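Local atomic coordinates of inactive glucansucrase (Lactobacillus reuteri, PDB entry 5JBD), a protein that is an inactive glucansucrase of glycoside hydrolase family 70, a multidomain protein with a TIM-type barrel and a bound calcium ion. Residues V240-D245 with A788-G793; P249-E254 with N834-K839; D50-Y55 with Q759-V764; S214-M219 with T823-D828; Y695-R700 with N720-G725. One frame throughout, in Å; residues are numbered along the deposited sequence.

Contact 1. Residues V240-D245 with A788-G793; sequences VGNDID and AYTTGG. With CA (calcium ion), chain C.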
# COMPACT_ATOMS: atom_id res chain seq x y z
N VAL A 240 1.74 -2.64 7.86
CA VAL A 240 0.65 -3.64 7.92
C VAL A 240 1.11 -4.91 7.22
O VAL A 240 1.96 -4.86 6.32
CB VAL A 240 -0.65 -3.09 7.29
CG1 VAL A 240 -0.54 -2.97 5.77
CG2 VAL A 240 -1.86 -3.95 7.67
N GLY A 241 0.56 -6.05 7.63
CA GLY A 241 0.86 -7.35 7.01
C GLY A 241 2.10 -8.00 7.56
O GLY A 241 2.56 -7.63 8.63
N ASN A 242 2.65 -8.96 6.82
CA ASN A 242 3.90 -9.60 7.18
C ASN A 242 5.03 -8.73 6.66
O ASN A 242 5.26 -8.67 5.45
CB ASN A 242 4.01 -11.00 6.58
CG ASN A 242 3.02 -11.98 7.20
OD1 ASN A 242 1.81 -11.88 6.97
ND2 ASN A 242 3.53 -12.93 7.97
N ASP A 243 5.77 -8.11 7.57
CA ASP A 243 6.82 -7.17 7.20
C ASP A 243 8.07 -7.92 6.76
O ASP A 243 8.62 -8.71 7.52
CB ASP A 243 7.15 -6.24 8.37
CG ASP A 243 7.98 -5.03 7.94
OD1 ASP A 243 7.41 -4.15 7.29
OD2 ASP A 243 9.19 -4.96 8.24
N ILE A 244 8.53 -7.66 5.53
CA ILE A 244 9.68 -8.37 4.99
C ILE A 244 10.98 -7.80 5.55
O ILE A 244 11.15 -6.57 5.61
CB ILE A 244 9.69 -8.34 3.45
CG1 ILE A 244 8.39 -8.93 2.88
CG2 ILE A 244 10.91 -9.06 2.90
CD1 ILE A 244 8.14 -10.39 3.23
N ASP A 245 11.90 -8.68 5.97
CA ASP A 245 13.20 -8.24 6.48
C ASP A 245 14.14 -7.87 5.32
O ASP A 245 14.95 -8.68 4.87
CB ASP A 245 13.85 -9.28 7.38
CG ASP A 245 15.19 -8.81 7.93
OD1 ASP A 245 15.50 -7.59 7.83
OD2 ASP A 245 15.93 -9.64 8.49
N ALA A 788 1.39 -17.50 13.77
CA ALA A 788 1.16 -16.53 12.70
C ALA A 788 1.14 -17.24 11.37
O ALA A 788 1.86 -18.23 11.18
CB ALA A 788 2.26 -15.48 12.69
N TYR A 789 0.32 -16.73 10.45
CA TYR A 789 0.41 -17.09 9.04
C TYR A 789 1.63 -16.38 8.46
O TYR A 789 1.67 -15.15 8.44
CB TYR A 789 -0.87 -16.71 8.30
CG TYR A 789 -2.03 -17.59 8.67
CD1 TYR A 789 -2.81 -17.32 9.80
CD2 TYR A 789 -2.32 -18.74 7.94
CE1 TYR A 789 -3.86 -18.16 10.16
CE2 TYR A 789 -3.38 -19.58 8.29
CZ TYR A 789 -4.14 -19.28 9.40
OH TYR A 789 -5.18 -20.11 9.76
N THR A 790 2.65 -17.15 8.07
CA THR A 790 3.93 -16.62 7.59
C THR A 790 4.47 -17.26 6.30
O THR A 790 5.43 -16.73 5.72
CB THR A 790 5.03 -16.88 8.62
OG1 THR A 790 5.21 -18.29 8.73
CG2 THR A 790 4.69 -16.31 9.98
N THR A 791 3.92 -18.40 5.89
CA THR A 791 4.59 -19.27 4.97
C THR A 791 3.79 -19.44 3.68
O THR A 791 2.58 -19.69 3.70
CB THR A 791 4.91 -20.61 5.66
OG1 THR A 791 5.75 -20.35 6.79
CG2 THR A 791 5.62 -21.58 4.72
N GLY A 792 4.48 -19.27 2.55
CA GLY A 792 3.86 -19.33 1.24
C GLY A 792 4.63 -18.53 0.21
O GLY A 792 5.85 -18.38 0.33
N GLY A 793 3.93 -18.04 -0.79
CA GLY A 793 4.54 -17.38 -1.94
C GLY A 793 4.02 -17.87 -3.28
O GLY A 793 4.29 -17.23 -4.31
CA CA C . 9.15 -2.60 6.69
O HOH W 1 9.86 -4.23 5.07
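Asn-242 reaches across to the backbone of Tyr-789, its ND2 donating to the carbonyl O at 2.9 Å. The bond bends modestly, with an N-H...O angle of 156°, and it arrives in the carbonyl plane, on a lone pair of the acceptor, which itself sits slightly out of the plane of the Asn-242 amide. With CG beside the backbone N (chi1 -68°), the amide extends toward strand 784-791, four places along the sheet, and its ND2 also passes the methyl CG2 of Thr-790 at 4.1 Å. The next shell fixes the amide's rotation: ND2 has a second acceptor in OE1 of Gln-841, whose NE2 in turn holds Thr-790 O. Thr-790 OG1 is bonded to Glu-760 and also accepts from Thr-791 OG1 at 2.9 Å, the two threonines forming a classic beta bulge against strand 758-767. On the far side of strand 242-244, Asp-243 grips the calcium ion with both carboxylate oxygens, OD1 at 2.4 Å and the more distant OD2 at 2.8 Å. A water ligand of the metal donates to Ile-244 O at 2.7 Å, while Glu-237, Asn-287 and Asn-751 complete the protein part of the site. The amide thus links two strands that are not neighbours in a six-stranded antiparallel sheet, with a calcium site beside strand 242-244.

Contact 2. Residues P249-E254 with N834-K839; sequences PVVQAE and NKWSAK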
# COMPACT_ATOMS: atom_id res chain seq x y z
N PRO A 249 20.62 -10.20 3.82
CA PRO A 249 21.31 -10.25 2.52
C PRO A 249 20.71 -11.18 1.47
O PRO A 249 20.78 -10.88 0.27
CB PRO A 249 22.74 -10.70 2.88
CG PRO A 249 22.91 -10.31 4.29
CD PRO A 249 21.55 -10.47 4.93
N VAL A 250 20.09 -12.28 1.90
CA VAL A 250 19.38 -13.20 0.98
C VAL A 250 18.13 -12.53 0.40
O VAL A 250 17.85 -12.65 -0.80
CB VAL A 250 19.06 -14.57 1.63
CG1 VAL A 250 18.28 -15.46 0.67
CG2 VAL A 250 20.34 -15.29 2.07
N VAL A 251 17.39 -11.82 1.24
CA VAL A 251 16.23 -11.05 0.79
C VAL A 251 16.68 -9.95 -0.19
O VAL A 251 16.01 -9.69 -1.20
CB VAL A 251 15.43 -10.47 1.97
CG1 VAL A 251 14.29 -9.57 1.48
CG2 VAL A 251 14.85 -11.60 2.81
N GLN A 252 17.81 -9.31 0.10
CA GLN A 252 18.31 -8.22 -0.76
C GLN A 252 18.63 -8.76 -2.15
O GLN A 252 18.29 -8.11 -3.14
CB GLN A 252 19.51 -7.52 -0.13
CG GLN A 252 19.13 -6.73 1.12
CD GLN A 252 20.29 -5.99 1.75
OE1 GLN A 252 21.44 -6.13 1.35
NE2 GLN A 252 19.97 -5.18 2.75
N ALA A 253 19.24 -9.95 -2.22
CA ALA A 253 19.48 -10.60 -3.51
C ALA A 253 18.16 -10.96 -4.21
O ALA A 253 18.03 -10.76 -5.41
CB ALA A 253 20.36 -11.83 -3.34
N GLU A 254 17.18 -11.46 -3.46
CA GLU A 254 15.85 -11.76 -4.04
C GLU A 254 15.14 -10.52 -4.63
O GLU A 254 14.47 -10.63 -5.66
CB GLU A 254 14.96 -12.52 -3.03
CG GLU A 254 13.48 -12.71 -3.41
CD GLU A 254 13.23 -13.40 -4.75
OE1 GLU A 254 14.14 -14.05 -5.30
OE2 GLU A 254 12.09 -13.28 -5.25
N ASN A 834 12.59 -19.81 -2.46
CA ASN A 834 11.50 -20.51 -3.16
C ASN A 834 10.18 -20.41 -2.41
O ASN A 834 9.11 -20.65 -2.99
CB ASN A 834 11.87 -21.98 -3.39
CG ASN A 834 12.01 -22.77 -2.10
OD1 ASN A 834 12.86 -22.46 -1.27
ND2 ASN A 834 11.18 -23.79 -1.93
N LYS A 835 10.27 -20.07 -1.12
CA LYS A 835 9.12 -20.03 -0.24
C LYS A 835 9.40 -19.06 0.90
O LYS A 835 10.46 -19.15 1.50
CB LYS A 835 8.89 -21.42 0.33
CG LYS A 835 7.67 -21.54 1.23
CD LYS A 835 7.35 -23.00 1.61
CE LYS A 835 6.62 -23.77 0.52
NZ LYS A 835 5.54 -23.02 -0.22
N TRP A 836 8.48 -18.14 1.17
CA TRP A 836 8.63 -17.19 2.29
C TRP A 836 8.28 -17.89 3.60
O TRP A 836 7.42 -18.75 3.64
CB TRP A 836 7.74 -15.93 2.10
CG TRP A 836 8.13 -15.13 0.89
CD1 TRP A 836 7.57 -15.20 -0.36
CD2 TRP A 836 9.19 -14.17 0.80
NE1 TRP A 836 8.23 -14.35 -1.22
CE2 TRP A 836 9.22 -13.70 -0.53
CE3 TRP A 836 10.11 -13.68 1.72
CZ2 TRP A 836 10.14 -12.73 -0.96
CZ3 TRP A 836 11.04 -12.71 1.30
CH2 TRP A 836 11.05 -12.25 -0.03
N SER A 837 8.98 -17.51 4.66
CA SER A 837 8.66 -17.95 6.02
C SER A 837 9.22 -16.91 7.01
O SER A 837 9.83 -15.93 6.58
CB SER A 837 9.24 -19.35 6.27
OG SER A 837 10.64 -19.32 6.41
N ALA A 838 9.02 -17.13 8.31
CA ALA A 838 9.30 -16.12 9.34
C ALA A 838 10.76 -15.68 9.40
O ALA A 838 11.04 -14.52 9.73
CB ALA A 838 8.85 -16.61 10.70
N LYS A 839 11.68 -16.59 9.07
CA LYS A 839 13.10 -16.25 9.10
C LYS A 839 13.46 -15.07 8.19
O LYS A 839 14.47 -14.41 8.43
CB LYS A 839 13.98 -17.46 8.80
CG LYS A 839 13.99 -17.94 7.36
CD LYS A 839 14.80 -19.23 7.25
CE LYS A 839 14.93 -19.69 5.81
NZ LYS A 839 15.56 -21.04 5.72
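Apolar contact dominates where Trp-836 sets its six-membered ring against the first turns of helix 249-263. The methyl CG2 of Val-251 lies at the ring's edge, close to its plane, 4.2 Å from CZ3. One helical turn on, the methylene CG of Glu-254 meets the same ring obliquely, 4.1 Å from CZ2. Ile-244 packs on both Val-251 and Trp-836, so the benzo end of the indole is held between helix and strand. The first torsion of the tryptophan explains the reach: CG lies beside the backbone N (chi1 -63°), which carries the benzo edge toward the helix.

The polar end of Glu-254 is turned to other partners. The side chain bends at chi2 (56°), offering only its aliphatic part to the indole; its carboxylate plane stands 73° from the ring and its OE2 is bonded to Tyr-713 OH and Gln-797 NE2. A single acidic residue therefore gives a methylene to the indole and its carboxylate oxygens to hydrogen bonds.

Backbone bonds set both partners in place. Ala-253 N to Pro-249 O (3.1 Å) and Glu-254 N to Val-250 O (3.0 Å) open the helix, while Trp-836 N is bonded to Gly-792 O. The arrangement is a helix-to-loop junction in which one tryptophan, from the loop before strand 841-845, packs between the start of helix 249-263 and strand 242-244 of the antiparallel sheet.

Contact 3. Residues D50-Y55 with Q759-V764; sequences DGYLSY and QEAVTV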
# COMPACT_ATOMS: atom_id res chain seq x y z
N ASP A 50 4.85 -26.85 13.81
CA ASP A 50 6.25 -27.03 14.21
C ASP A 50 6.44 -27.72 15.57
O ASP A 50 7.28 -27.33 16.37
CB ASP A 50 6.95 -25.66 14.20
CG ASP A 50 6.85 -24.96 12.85
OD1 ASP A 50 7.39 -25.49 11.87
OD2 ASP A 50 6.22 -23.88 12.78
N GLY A 51 5.64 -28.76 15.83
CA GLY A 51 5.69 -29.53 17.09
C GLY A 51 4.71 -29.08 18.18
O GLY A 51 4.36 -29.86 19.07
N TYR A 52 4.28 -27.82 18.12
CA TYR A 52 3.41 -27.24 19.15
C TYR A 52 1.95 -27.55 18.83
O TYR A 52 1.61 -27.80 17.67
CB TYR A 52 3.67 -25.72 19.26
CG TYR A 52 5.11 -25.46 19.64
CD1 TYR A 52 5.52 -25.56 20.97
CD2 TYR A 52 6.07 -25.21 18.66
CE1 TYR A 52 6.85 -25.39 21.32
CE2 TYR A 52 7.40 -25.03 19.00
CZ TYR A 52 7.79 -25.11 20.33
OH TYR A 52 9.10 -24.94 20.68
N LEU A 53 1.11 -27.51 19.85
CA LEU A 53 -0.33 -27.77 19.71
C LEU A 53 -1.14 -26.48 19.83
O LEU A 53 -0.80 -25.60 20.62
CB LEU A 53 -0.81 -28.75 20.79
CG LEU A 53 -0.25 -30.18 20.79
CD1 LEU A 53 -1.13 -31.05 21.67
CD2 LEU A 53 -0.03 -30.81 19.42
N SER A 54 -2.24 -26.40 19.07
CA SER A 54 -3.20 -25.31 19.15
C SER A 54 -4.52 -25.81 19.73
O SER A 54 -5.02 -26.85 19.29
CB SER A 54 -3.45 -24.73 17.76
OG SER A 54 -4.52 -23.81 17.79
N TYR A 55 -5.12 -25.07 20.65
CA TYR A 55 -6.42 -25.45 21.22
C TYR A 55 -7.54 -25.59 20.19
O TYR A 55 -8.45 -26.35 20.39
CB TYR A 55 -6.87 -24.50 22.33
CG TYR A 55 -6.12 -24.70 23.62
CD1 TYR A 55 -6.33 -25.83 24.41
CD2 TYR A 55 -5.17 -23.76 24.05
CE1 TYR A 55 -5.63 -26.03 25.58
CE2 TYR A 55 -4.47 -23.95 25.23
CZ TYR A 55 -4.70 -25.08 25.99
OH TYR A 55 -3.99 -25.27 27.14
N GLN A 759 0.71 -21.60 8.46
CA GLN A 759 1.04 -21.17 9.82
C GLN A 759 2.39 -21.70 10.27
O GLN A 759 2.83 -22.78 9.84
CB GLN A 759 -0.02 -21.61 10.83
CG GLN A 759 -1.27 -20.75 10.81
CD GLN A 759 -2.34 -21.27 11.75
OE1 GLN A 759 -3.00 -22.27 11.47
NE2 GLN A 759 -2.52 -20.59 12.88
N GLU A 760 3.01 -20.93 11.15
CA GLU A 760 4.32 -21.24 11.69
C GLU A 760 4.35 -20.82 13.16
O GLU A 760 3.79 -19.78 13.51
CB GLU A 760 5.39 -20.49 10.89
CG GLU A 760 6.83 -20.92 11.18
CD GLU A 760 7.87 -20.15 10.37
OE1 GLU A 760 7.50 -19.26 9.55
OE2 GLU A 760 9.07 -20.43 10.57
N ALA A 761 4.98 -21.62 14.01
CA ALA A 761 5.19 -21.22 15.40
C ALA A 761 6.35 -20.23 15.43
O ALA A 761 7.48 -20.58 15.10
CB ALA A 761 5.46 -22.41 16.30
N VAL A 762 6.04 -19.00 15.80
CA VAL A 762 7.06 -17.95 15.96
C VAL A 762 7.01 -17.43 17.39
O VAL A 762 5.97 -17.50 18.03
CB VAL A 762 6.85 -16.78 14.97
CG1 VAL A 762 7.26 -17.20 13.57
CG2 VAL A 762 5.41 -16.28 14.97
N THR A 763 8.14 -16.94 17.88
CA THR A 763 8.19 -16.31 19.19
C THR A 763 8.06 -14.80 18.99
O THR A 763 8.82 -14.20 18.21
CB THR A 763 9.48 -16.68 19.92
OG1 THR A 763 9.58 -18.11 20.02
CG2 THR A 763 9.50 -16.08 21.32
N VAL A 764 7.08 -14.19 19.68
CA VAL A 764 6.73 -12.77 19.43
C VAL A 764 6.60 -11.88 20.66
O VAL A 764 6.45 -12.34 21.79
CB VAL A 764 5.41 -12.65 18.63
CG1 VAL A 764 5.44 -13.55 17.39
CG2 VAL A 764 4.18 -12.94 19.48
O HOH W 2 5.45 -24.31 9.73
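Asp-50 and Ala-761, which bury similar amounts of surface here, are joined by a hydrogen bond from Ala-761 N to Asp-50 OD2. It is nearly straight, 2.9 Å with an N-H...O angle of 164°, and the donor meets OD2 nearly along its C-O bond. The bond ties the loop before strand 58-59 to strand 758-767 of the antiparallel sheet. The same oxygen rests 3.4 Å from the methylene CG of Glu-760. The other carboxylate oxygen, OD1, has a water at 3.1 Å that also lies 3.0 Å from Gln-759 O; with further acceptors around it, this water cannot serve them all at once.

The N-H and C=O of Ala-761 point away from strand 784-791: Glu-760 and Val-762 make the backbone bonds to that neighbour, whereas Ala-761 offers its N to Asp-50 and its O to Tyr-211 OH. Side chains thus take the place of a pairing strand.

Tyr-52, the third partner, lays CD2 against Ala-761 CB at 3.7 Å, the methyl coming obliquely to the ring. Its OH is bonded to Asn-208 O and its ring meets Tyr-864 edge-to-face.

Glu-760 also accepts from Ala-838 N through OE1, yet its OE2 remains 5.0 Å from Asp-50 OD2. Two carboxylates so close would probably raise each other's proton affinity, an effect that the amide donated by Ala-761 should partly offset at Asp-50.

Contact 4. Residues S214-M219 with T823-D828; sequences SNYRLM and TGVAPD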
# COMPACT_ATOMS: atom_id res chain seq x y z
N SER A 214 17.07 -15.23 13.26
CA SER A 214 17.80 -14.43 12.29
C SER A 214 18.91 -13.63 12.97
O SER A 214 18.76 -13.17 14.10
CB SER A 214 16.83 -13.51 11.54
OG SER A 214 17.51 -12.58 10.70
N ASN A 215 20.02 -13.50 12.26
CA ASN A 215 21.12 -12.60 12.65
C ASN A 215 20.89 -11.17 12.11
O ASN A 215 21.73 -10.32 12.34
CB ASN A 215 22.45 -13.13 12.10
CG ASN A 215 22.88 -14.43 12.77
OD1 ASN A 215 23.30 -15.35 12.09
ND2 ASN A 215 22.75 -14.50 14.09
N TYR A 216 19.80 -10.94 11.39
CA TYR A 216 19.53 -9.65 10.78
C TYR A 216 18.36 -8.96 11.47
O TYR A 216 18.48 -8.62 12.65
CB TYR A 216 19.41 -9.82 9.26
CG TYR A 216 20.76 -10.25 8.72
CD1 TYR A 216 21.76 -9.30 8.51
CD2 TYR A 216 21.07 -11.59 8.52
CE1 TYR A 216 23.03 -9.68 8.09
CE2 TYR A 216 22.34 -11.98 8.08
CZ TYR A 216 23.32 -11.02 7.87
OH TYR A 216 24.58 -11.37 7.43
N ARG A 217 17.22 -8.80 10.81
CA ARG A 217 16.12 -8.03 11.36
C ARG A 217 16.57 -6.65 11.87
O ARG A 217 16.18 -6.22 12.97
CB ARG A 217 15.37 -8.83 12.47
CG ARG A 217 14.66 -10.10 11.97
CD ARG A 217 13.64 -10.66 12.97
NE ARG A 217 12.94 -11.83 12.43
CZ ARG A 217 13.05 -13.11 12.85
NH1 ARG A 217 13.83 -13.46 13.88
NH2 ARG A 217 12.36 -14.06 12.24
N LEU A 218 17.41 -5.97 11.10
CA LEU A 218 17.81 -4.60 11.44
C LEU A 218 16.60 -3.74 11.11
O LEU A 218 16.26 -3.59 9.94
CB LEU A 218 19.03 -4.14 10.64
CG LEU A 218 20.30 -4.99 10.81
CD1 LEU A 218 21.48 -4.35 10.09
CD2 LEU A 218 20.65 -5.25 12.27
N MET A 219 15.90 -3.28 12.13
CA MET A 219 14.65 -2.54 11.93
C MET A 219 14.90 -1.02 11.97
O MET A 219 15.80 -0.56 12.63
CB MET A 219 13.61 -2.92 12.97
CG MET A 219 13.18 -4.38 12.85
SD MET A 219 11.84 -4.77 13.96
CE MET A 219 10.46 -3.94 13.25
N THR A 823 24.14 -3.27 6.79
CA THR A 823 24.73 -4.55 7.27
C THR A 823 26.24 -4.67 7.18
O THR A 823 26.83 -5.47 7.91
CB THR A 823 24.18 -5.74 6.47
OG1 THR A 823 24.48 -5.55 5.07
CG2 THR A 823 22.70 -5.86 6.67
N GLY A 824 26.85 -3.92 6.27
CA GLY A 824 28.27 -4.09 5.95
C GLY A 824 28.60 -5.36 5.17
O GLY A 824 29.78 -5.69 5.05
N VAL A 825 27.60 -6.05 4.61
CA VAL A 825 27.83 -7.22 3.74
C VAL A 825 27.05 -7.10 2.44
O VAL A 825 26.09 -6.32 2.34
CB VAL A 825 27.49 -8.56 4.44
CG1 VAL A 825 28.37 -8.76 5.68
CG2 VAL A 825 26.02 -8.65 4.82
N ALA A 826 27.49 -7.85 1.43
CA ALA A 826 26.86 -7.81 0.11
C ALA A 826 25.60 -8.67 0.08
O ALA A 826 25.48 -9.62 0.87
CB ALA A 826 27.82 -8.26 -0.97
N PRO A 827 24.66 -8.35 -0.82
CA PRO A 827 23.57 -9.30 -1.08
C PRO A 827 24.13 -10.70 -1.40
O PRO A 827 25.22 -10.82 -1.99
CB PRO A 827 22.84 -8.71 -2.29
CG PRO A 827 23.18 -7.25 -2.27
CD PRO A 827 24.55 -7.14 -1.66
N ASP A 828 23.41 -11.72 -0.97
CA ASP A 828 23.88 -13.11 -0.94
C ASP A 828 23.06 -13.92 -1.94
O ASP A 828 21.92 -14.29 -1.64
CB ASP A 828 23.72 -13.68 0.47
CG ASP A 828 24.24 -15.11 0.61
OD1 ASP A 828 24.73 -15.72 -0.38
OD2 ASP A 828 24.12 -15.64 1.73
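The phenol ring of Tyr-216 takes the methyl CG2 of Thr-823 obliquely, with CD1 4.0 Å from the methyl. The two side chains cross at about a right angle. A second flat group, the guanidinium of Arg-217, has Ser-214 CB 3.8 Å above one face, off toward its rim; this group points back into the protein, where NE is bonded to Gln-841 O and NH2 to Ala-212 O and Ala-838 O.

Each loop is shaped by an ST turn. In one, Ser-214 OG accepts from Tyr-216 N at 2.9 Å, steadying the tyrosine's backbone. In the other, Thr-823 OG1 accepts from Val-825 N, a nearly straight bond (168°).

Thr-823 also shows how one rotamer can serve two purposes: with OG1 between backbone N and carbonyl carbon (chi1 58°), the hydroxyl serves its own turn while CG2 is directed at the other loop. There that methyl is shared, for Leu-218 CD1 approaches it at 3.9 Å.

Pro-249, at the start of helix 249-263, touches both Tyr-216 and Val-825, so both loops pack on the same helix start. This is a surface contact, and a glycerol, probably from the crystallisation liquor, is bonded to Asn-215 N. At the outer end of the tyrosine, its OH lies 4.0 Å from Val-825 CG2.

Contact 5. Residues Y695-R700 with N720-G725; sequences YTPFGR and NPTKYG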
# COMPACT_ATOMS: atom_id res chain seq x y z
N TYR A 695 0.36 -7.94 -8.86
CA TYR A 695 0.59 -9.25 -8.23
C TYR A 695 -0.76 -9.87 -7.89
O TYR A 695 -1.78 -9.17 -7.80
CB TYR A 695 1.48 -9.07 -6.98
CG TYR A 695 2.57 -8.05 -7.24
CD1 TYR A 695 3.58 -8.32 -8.17
CD2 TYR A 695 2.53 -6.78 -6.68
CE1 TYR A 695 4.54 -7.38 -8.48
CE2 TYR A 695 3.49 -5.83 -7.00
CZ TYR A 695 4.48 -6.15 -7.91
OH TYR A 695 5.46 -5.22 -8.23
N THR A 696 -0.77 -11.20 -7.73
CA THR A 696 -1.98 -11.94 -7.38
C THR A 696 -2.50 -11.46 -6.03
O THR A 696 -1.79 -11.57 -5.04
CB THR A 696 -1.72 -13.46 -7.28
OG1 THR A 696 -1.19 -13.92 -8.53
CG2 THR A 696 -3.02 -14.23 -6.95
N PRO A 697 -3.72 -10.91 -5.99
CA PRO A 697 -4.21 -10.36 -4.73
C PRO A 697 -4.66 -11.42 -3.74
O PRO A 697 -5.16 -12.46 -4.15
CB PRO A 697 -5.40 -9.50 -5.18
CG PRO A 697 -5.90 -10.18 -6.41
CD PRO A 697 -4.67 -10.69 -7.10
N PHE A 698 -4.47 -11.14 -2.46
CA PHE A 698 -5.13 -11.86 -1.38
C PHE A 698 -6.63 -11.62 -1.53
O PHE A 698 -7.10 -10.47 -1.53
CB PHE A 698 -4.61 -11.31 -0.04
CG PHE A 698 -5.24 -11.92 1.19
CD1 PHE A 698 -5.54 -13.29 1.27
CD2 PHE A 698 -5.48 -11.12 2.30
CE1 PHE A 698 -6.08 -13.83 2.43
CE2 PHE A 698 -6.02 -11.66 3.46
CZ PHE A 698 -6.33 -13.01 3.51
N GLY A 699 -7.38 -12.71 -1.67
CA GLY A 699 -8.81 -12.64 -1.99
C GLY A 699 -9.64 -11.90 -0.96
O GLY A 699 -10.60 -11.22 -1.32
N ARG A 700 -9.27 -12.01 0.32
CA ARG A 700 -9.97 -11.33 1.40
C ARG A 700 -9.42 -9.93 1.76
O ARG A 700 -9.87 -9.33 2.73
CB ARG A 700 -9.99 -12.23 2.63
CG ARG A 700 -10.74 -13.54 2.38
CD ARG A 700 -11.32 -14.13 3.66
NE ARG A 700 -10.32 -14.21 4.73
CZ ARG A 700 -9.34 -15.12 4.82
NH1 ARG A 700 -9.18 -16.08 3.90
NH2 ARG A 700 -8.51 -15.07 5.86
N ASN A 720 -7.49 -17.18 -14.15
CA ASN A 720 -7.51 -16.48 -12.87
C ASN A 720 -6.85 -15.10 -13.02
O ASN A 720 -5.73 -14.89 -12.56
CB ASN A 720 -6.81 -17.31 -11.79
CG ASN A 720 -7.56 -18.60 -11.48
OD1 ASN A 720 -8.36 -18.65 -10.55
ND2 ASN A 720 -7.30 -19.64 -12.27
N PRO A 721 -7.53 -14.15 -13.70
CA PRO A 721 -6.95 -12.80 -13.79
C PRO A 721 -6.90 -12.08 -12.44
O PRO A 721 -7.59 -12.48 -11.49
CB PRO A 721 -7.90 -12.07 -14.76
CG PRO A 721 -9.19 -12.80 -14.64
CD PRO A 721 -8.85 -14.23 -14.35
N THR A 722 -6.07 -11.05 -12.33
CA THR A 722 -6.11 -10.15 -11.18
C THR A 722 -7.30 -9.22 -11.44
O THR A 722 -8.02 -9.42 -12.42
CB THR A 722 -4.80 -9.35 -11.04
OG1 THR A 722 -4.67 -8.46 -12.16
CG2 THR A 722 -3.59 -10.31 -10.99
N LYS A 723 -7.51 -8.21 -10.60
CA LYS A 723 -8.53 -7.22 -10.91
C LYS A 723 -8.33 -6.65 -12.32
O LYS A 723 -9.30 -6.42 -13.04
CB LYS A 723 -8.54 -6.07 -9.89
CG LYS A 723 -9.74 -5.13 -10.05
CD LYS A 723 -9.66 -3.88 -9.17
CE LYS A 723 -9.94 -4.19 -7.71
NZ LYS A 723 -9.97 -2.95 -6.89
N TYR A 724 -7.06 -6.46 -12.71
CA TYR A 724 -6.70 -5.68 -13.91
C TYR A 724 -6.70 -6.51 -15.19
O TYR A 724 -6.88 -5.96 -16.29
CB TYR A 724 -5.33 -4.99 -13.69
CG TYR A 724 -5.27 -4.28 -12.35
CD1 TYR A 724 -6.00 -3.11 -12.13
CD2 TYR A 724 -4.55 -4.81 -11.28
CE1 TYR A 724 -5.99 -2.47 -10.90
CE2 TYR A 724 -4.51 -4.17 -10.05
CZ TYR A 724 -5.24 -2.98 -9.86
OH TYR A 724 -5.23 -2.37 -8.63
N GLY A 725 -6.50 -7.82 -15.04
CA GLY A 725 -6.43 -8.75 -16.17
C GLY A 725 -5.37 -9.83 -15.96
O GLY A 725 -4.97 -10.10 -14.83
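Van der Waals contact alone joins the segments, and the methyl CG2 of Thr-722 does nearly all of it. Pro-697 presents the CD corner of its ring at 4.1 Å, the two side chains crossing at about a right angle. On the neighbouring backbone the same methyl lies 3.8 Å from Tyr-695 O and 4.3 Å from Thr-696 CA. One threonine methyl thus touches three consecutive residues.

Hydrogen bonds work within the segments and orient this methyl. Thr-722 OG1 accepts from Tyr-724 N at 3.2 Å, an ST turn with a clearly bent N-H...O angle of 144°. Turned inward at chi1 66° for that bond, the hydroxyl leaves CG2 beside the backbone N and directed at the proline. Backbone bonding reinforces the turn: Thr-722 N donates to Gly-725 O at 2.9 Å, and the return bond, Gly-725 N to Thr-722 O, is weak at 3.4 Å.

Outward bonds fix the flanks. Tyr-695 OH is bonded to Asp-747 O of strand 743-748 and its ring meets that of Trp-258, Thr-696 OG1 is bonded to Asn-714 O, and Lys-723 NZ reaches Tyr-703 O and Gln-660 O. Residues 695-700 follow the parallel strand 688-691. The loop residues 720-725 lead into helix 727-739; the contact therefore draws together the two ends of one beta-alpha loop of the TIM-type barrel.

Overall arrangement
Contacts 1 to 4 gather around the six-stranded antiparallel sheet, while contact 5 stands apart on the eight-stranded parallel barrel. Centres of contacts 1 and 2, and of 2 and 4, are about 11 Å apart; contact 3 lies about 15 Å from contact 1 between centres, on the adjacent strands 758-767 and 784-791. Contact 5 comes no closer to contact 1 than about 7 Å between nearest atoms. First segments run 50-55, 214-219, 240-245 and 249-254; partners return at 759-764, 788-793, 823-828 and 834-839 (contacts 3, 1, 4 and 2), with contact 5 in between. One sheet thus joins chain from before and after the barrel, consistent with the U-shaped chain course of family 70.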